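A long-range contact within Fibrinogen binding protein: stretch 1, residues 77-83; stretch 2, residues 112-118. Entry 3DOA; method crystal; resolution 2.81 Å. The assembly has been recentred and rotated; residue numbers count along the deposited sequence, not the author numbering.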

ATOM      1  N   VAL A  77     -23.271  -2.874   0.979  1.00 47.65           N
ATOM      2  CA  VAL A  77     -22.787  -3.893   1.857  1.00 48.28           C
ATOM      3  C   VAL A  77     -21.863  -3.245   2.832  1.00 49.86           C
ATOM      4  O   VAL A  77     -21.903  -3.530   4.027  1.00 51.05           O
ATOM      5  CB  VAL A  77     -21.994  -4.975   1.192  1.00 48.36           C
ATOM      6  CG1 VAL A  77     -21.445  -5.881   2.271  1.00 47.16           C
ATOM      7  CG2 VAL A  77     -22.835  -5.734   0.169  1.00 47.35           C
ATOM      8  N   PHE A  78     -21.012  -2.364   2.343  1.00 51.07           N
ATOM      9  CA  PHE A  78     -20.080  -1.703   3.242  1.00 51.73           C
ATOM     10  C   PHE A  78     -20.715  -0.846   4.374  1.00 51.67           C
ATOM     11  O   PHE A  78     -20.312  -0.931   5.536  1.00 51.56           O
ATOM     12  CB  PHE A  78     -19.152  -0.864   2.409  1.00 52.17           C
ATOM     13  CG  PHE A  78     -17.825  -1.493   2.177  1.00 52.76           C
ATOM     14  CD1 PHE A  78     -17.739  -2.841   1.772  1.00 54.23           C
ATOM     15  CD2 PHE A  78     -16.655  -0.725   2.289  1.00 50.44           C
ATOM     16  CE1 PHE A  78     -16.485  -3.435   1.504  1.00 53.05           C
ATOM     17  CE2 PHE A  78     -15.428  -1.296   2.029  1.00 50.38           C
ATOM     18  CZ  PHE A  78     -15.338  -2.661   1.646  1.00 52.65           C
ATOM     19  N   ARG A  79     -21.689  -0.032   4.027  1.00 51.57           N
ATOM     20  CA  ARG A  79     -22.429   0.708   5.018  1.00 52.51           C
ATOM     21  C   ARG A  79     -23.071  -0.179   6.072  1.00 52.45           C
ATOM     22  O   ARG A  79     -22.958   0.100   7.267  1.00 52.69           O
ATOM     23  CB  ARG A  79     -23.519   1.468   4.335  1.00 52.29           C
ATOM     24  CG  ARG A  79     -22.983   2.391   3.291  1.00 54.30           C
ATOM     25  CD  ARG A  79     -24.068   3.063   2.464  1.00 54.76           C
ATOM     26  NE  ARG A  79     -23.594   4.363   2.006  1.00 56.06           N
ATOM     27  CZ  ARG A  79     -24.290   5.248   1.309  1.00 56.84           C
ATOM     28  NH1 ARG A  79     -25.554   5.062   0.959  1.00 58.13           N
ATOM     29  NH2 ARG A  79     -23.690   6.362   0.974  1.00 59.73           N
ATOM     30  N   LYS A  80     -23.741  -1.234   5.623  1.00 52.49           N
ATOM     31  CA  LYS A  80     -24.361  -2.208   6.512  1.00 53.40           C
ATOM     32  C   LYS A  80     -23.434  -2.638   7.617  1.00 53.23           C
ATOM     33  O   LYS A  80     -23.770  -2.617   8.778  1.00 54.11           O
ATOM     34  CB  LYS A  80     -24.682  -3.456   5.729  1.00 53.75           C
ATOM     35  CG  LYS A  80     -25.953  -4.175   6.137  1.00 57.46           C
ATOM     36  CD  LYS A  80     -26.119  -5.622   5.481  1.00 57.32           C
ATOM     37  CE  LYS A  80     -25.861  -6.786   6.496  1.00 60.50           C
ATOM     38  NZ  LYS A  80     -27.020  -7.742   6.500  1.00 63.38           N
ATOM     39  N   HIS A  81     -22.227  -3.030   7.251  1.00 53.54           N
ATOM     40  CA  HIS A  81     -21.286  -3.586   8.218  1.00 52.51           C
ATOM     41  C   HIS A  81     -20.367  -2.581   8.872  1.00 52.57           C
ATOM     42  O   HIS A  81     -19.815  -2.882   9.932  1.00 52.74           O
ATOM     43  CB  HIS A  81     -20.408  -4.598   7.534  1.00 51.77           C
ATOM     44  CG  HIS A  81     -21.130  -5.808   7.056  1.00 49.04           C
ATOM     45  ND1 HIS A  81     -21.007  -7.030   7.682  1.00 46.60           N
ATOM     46  CD2 HIS A  81     -21.911  -6.011   5.970  1.00 47.44           C
ATOM     47  CE1 HIS A  81     -21.716  -7.925   7.014  1.00 47.32           C
ATOM     48  NE2 HIS A  81     -22.277  -7.333   5.974  1.00 47.09           N
ATOM     49  N   LEU A  82     -20.134  -1.434   8.244  1.00 52.37           N
ATOM     50  CA  LEU A  82     -19.072  -0.527   8.724  1.00 52.92           C
ATOM     51  C   LEU A  82     -19.569   0.838   9.156  1.00 52.93           C
ATOM     52  O   LEU A  82     -19.078   1.412  10.091  1.00 52.31           O
ATOM     53  CB  LEU A  82     -17.992  -0.367   7.659  1.00 52.71           C
ATOM     54  CG  LEU A  82     -17.412  -1.672   7.096  1.00 52.75           C
ATOM     55  CD1 LEU A  82     -16.349  -1.399   6.045  1.00 50.34           C
ATOM     56  CD2 LEU A  82     -16.868  -2.574   8.208  1.00 49.98           C
ATOM     57  N   GLU A  83     -20.577   1.347   8.476  1.00 54.06           N
ATOM     58  CA  GLU A  83     -21.095   2.656   8.780  1.00 54.94           C
ATOM     59  C   GLU A  83     -21.529   2.570  10.213  1.00 53.84           C
ATOM     60  O   GLU A  83     -22.269   1.643  10.623  1.00 55.35           O
ATOM     61  CB  GLU A  83     -22.255   2.986   7.859  1.00 54.78           C
ATOM     62  CG  GLU A  83     -22.451   4.453   7.624  1.00 58.54           C
ATOM     63  CD  GLU A  83     -23.363   4.737   6.388  1.00 60.66           C
ATOM     64  OE1 GLU A  83     -22.795   4.975   5.264  1.00 66.54           O
ATOM     65  OE2 GLU A  83     -24.640   4.723   6.543  1.00 68.09           O
ATOM     66  N   THR A 112     -22.551  -6.318  18.883  1.00 52.99           N
ATOM     67  CA  THR A 112     -21.227  -5.855  18.293  1.00 52.54           C
ATOM     68  C   THR A 112     -20.654  -6.850  17.257  1.00 52.19           C
ATOM     69  O   THR A 112     -20.716  -8.070  17.437  1.00 51.63           O
ATOM     70  CB  THR A 112     -20.111  -5.496  19.318  1.00 52.18           C
ATOM     71  OG1 THR A 112     -19.595  -6.696  19.872  1.00 53.76           O
ATOM     72  CG2 THR A 112     -20.614  -4.566  20.450  1.00 51.57           C
ATOM     73  N   ILE A 113     -20.162  -6.300  16.148  1.00 52.14           N
ATOM     74  CA  ILE A 113     -19.518  -7.077  15.077  1.00 51.69           C
ATOM     75  C   ILE A 113     -18.109  -6.513  14.835  1.00 52.17           C
ATOM     76  O   ILE A 113     -17.854  -5.304  14.965  1.00 51.86           O
ATOM     77  CB  ILE A 113     -20.350  -7.115  13.742  1.00 51.14           C
ATOM     78  CG1 ILE A 113     -20.750  -5.695  13.321  1.00 50.92           C
ATOM     79  CG2 ILE A 113     -21.537  -8.002  13.911  1.00 46.64           C
ATOM     80  CD1 ILE A 113     -21.414  -5.576  11.994  1.00 50.05           C
ATOM     81  N   TYR A 114     -17.209  -7.426  14.519  1.00 52.69           N
ATOM     82  CA  TYR A 114     -15.828  -7.126  14.266  1.00 53.14           C
ATOM     83  C   TYR A 114     -15.569  -7.444  12.775  1.00 53.94           C
ATOM     84  O   TYR A 114     -15.744  -8.570  12.319  1.00 54.23           O
ATOM     85  CB  TYR A 114     -14.951  -7.992  15.176  1.00 52.99           C
ATOM     86  CG  TYR A 114     -14.849  -7.495  16.616  1.00 53.38           C
ATOM     87  CD1 TYR A 114     -15.476  -8.169  17.647  1.00 54.44           C
ATOM     88  CD2 TYR A 114     -14.117  -6.343  16.943  1.00 51.66           C
ATOM     89  CE1 TYR A 114     -15.357  -7.725  18.963  1.00 54.09           C
ATOM     90  CE2 TYR A 114     -13.999  -5.885  18.212  1.00 50.27           C
ATOM     91  CZ  TYR A 114     -14.614  -6.581  19.241  1.00 53.99           C
ATOM     92  OH  TYR A 114     -14.540  -6.139  20.559  1.00 54.18           O
ATOM     93  N   ARG A 115     -15.164  -6.414  12.031  1.00 55.24           N
ATOM     94  CA  ARG A 115     -14.861  -6.452  10.579  1.00 55.22           C
ATOM     95  C   ARG A 115     -13.427  -5.982  10.226  1.00 55.76           C
ATOM     96  O   ARG A 115     -12.863  -5.141  10.943  1.00 56.63           O
ATOM     97  CB  ARG A 115     -15.827  -5.538   9.880  1.00 54.89           C
ATOM     98  CG  ARG A 115     -17.240  -5.881  10.160  1.00 55.05           C
ATOM     99  CD  ARG A 115     -17.569  -7.244   9.640  1.00 56.15           C
ATOM    100  NE  ARG A 115     -18.980  -7.646   9.784  1.00 55.54           N
ATOM    101  CZ  ARG A 115     -19.368  -8.689  10.502  1.00 55.06           C
ATOM    102  NH1 ARG A 115     -18.486  -9.436  11.200  1.00 54.46           N
ATOM    103  NH2 ARG A 115     -20.654  -8.969  10.534  1.00 54.62           N
ATOM    104  N   THR A 116     -12.857  -6.553   9.155  1.00 55.55           N
ATOM    105  CA  THR A 116     -11.607  -6.079   8.560  1.00 55.67           C
ATOM    106  C   THR A 116     -11.779  -5.793   7.074  1.00 56.17           C
ATOM    107  O   THR A 116     -12.250  -6.666   6.317  1.00 56.77           O
ATOM    108  CB  THR A 116     -10.535  -7.100   8.686  1.00 55.53           C
ATOM    109  OG1 THR A 116     -10.240  -7.242  10.070  1.00 57.53           O
ATOM    110  CG2 THR A 116      -9.294  -6.669   7.957  1.00 54.83           C
ATOM    111  N   VAL A 117     -11.424  -4.565   6.668  1.00 55.91           N
ATOM    112  CA  VAL A 117     -11.295  -4.217   5.247  1.00 55.41           C
ATOM    113  C   VAL A 117      -9.836  -4.472   4.793  1.00 55.50           C
ATOM    114  O   VAL A 117      -8.902  -3.963   5.407  1.00 55.70           O
ATOM    115  CB  VAL A 117     -11.659  -2.765   5.033  1.00 55.50           C
ATOM    116  CG1 VAL A 117     -11.381  -2.338   3.568  1.00 54.97           C
ATOM    117  CG2 VAL A 117     -13.123  -2.551   5.442  1.00 54.34           C
ATOM    118  N   ILE A 118      -9.663  -5.294   3.757  1.00 55.26           N
ATOM    119  CA  ILE A 118      -8.354  -5.632   3.175  1.00 54.51           C
ATOM    120  C   ILE A 118      -8.193  -5.019   1.745  1.00 54.85           C
ATOM    121  O   ILE A 118      -8.938  -5.359   0.819  1.00 54.76           O
ATOM    122  CB  ILE A 118      -8.175  -7.127   3.070  1.00 54.02           C
ATOM    123  CG1 ILE A 118      -8.715  -7.826   4.327  1.00 53.96           C
ATOM    124  CG2 ILE A 118      -6.722  -7.436   2.875  1.00 54.15           C
ATOM    125  CD1 ILE A 118      -8.211  -9.294   4.524  1.00 53.41           C
TER

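The last turns of a helix, residues 77-82, pack against a strand, residues 112-118, later in the chain; no two touching residues are fewer than 32 positions apart. Their axes approach to 9.8 Å, and their N-to-C directions differ by 133°. At that spacing the backbones do not bond to each other; side chains bridge the gap, burying 282 Å² in all. The nearest CA atoms across the contact are those of His81 and Arg115, 7.4 Å apart.

The polar part of the contact rests on a hydrogen bond between these two residues. Arg115 NE donates to His81 ND1 across 3.0 Å, with an angle of 145° at the hydrogen. The donor lies at the edge of the imidazole, near its plane, where the lone pair of an unprotonated ring nitrogen points; the acceptor in turn lies near the guanidinium plane, where the N-H bonds point. Both residues direct CA-to-CB toward the other stretch, and chi1 is m in each. Arginine suits this place because its long chain can turn, with chi2 also m, to bring NE alongside the ring. Its far end is steadied within the strand, where Arg115 NH1 donates to Tyr114 O at 3.1 Å. These two residues have the largest areas covered by the opposite stretch, 66 Å² for His81 and 63 Å² for Arg115.

The apolar part centres on Val117. Its CG2 meets Leu82 CD1 at 3.5 Å and, more loosely, Phe78 CE2 at 4.3 Å, approaching the aromatic ring obliquely. Phe78 and Leu82 are four residues apart, so one helical turn sets them near the same methyl; the bond from Leu82 N to Phe78 O, 2.8 Å, belongs to that turn. Both leave the backbone sideways, yet their side chains are long enough for their ends to come nearer the strand. Valine, short and branched at CB, already points toward the helix and needs little reach. All three are buried, as suits side chains with no polar group to satisfy.

Carbon contacts also border the polar pair. Leu82 CD2 lies 3.6 Å from Arg115 CB, so the arginine offers carbon to the leucine while its nitrogen serves the histidine. Ile113, with CA-to-CB toward the helix and chi2 t, has the length to bring CD1 within 3.8 Å of His81 O, a van der Waals contact with the helix backbone.

The strand's alternation organises all this: Ile113, Arg115 and Val117 point toward the helix, whereas Tyr114 and Thr116 point away and make no contact with it.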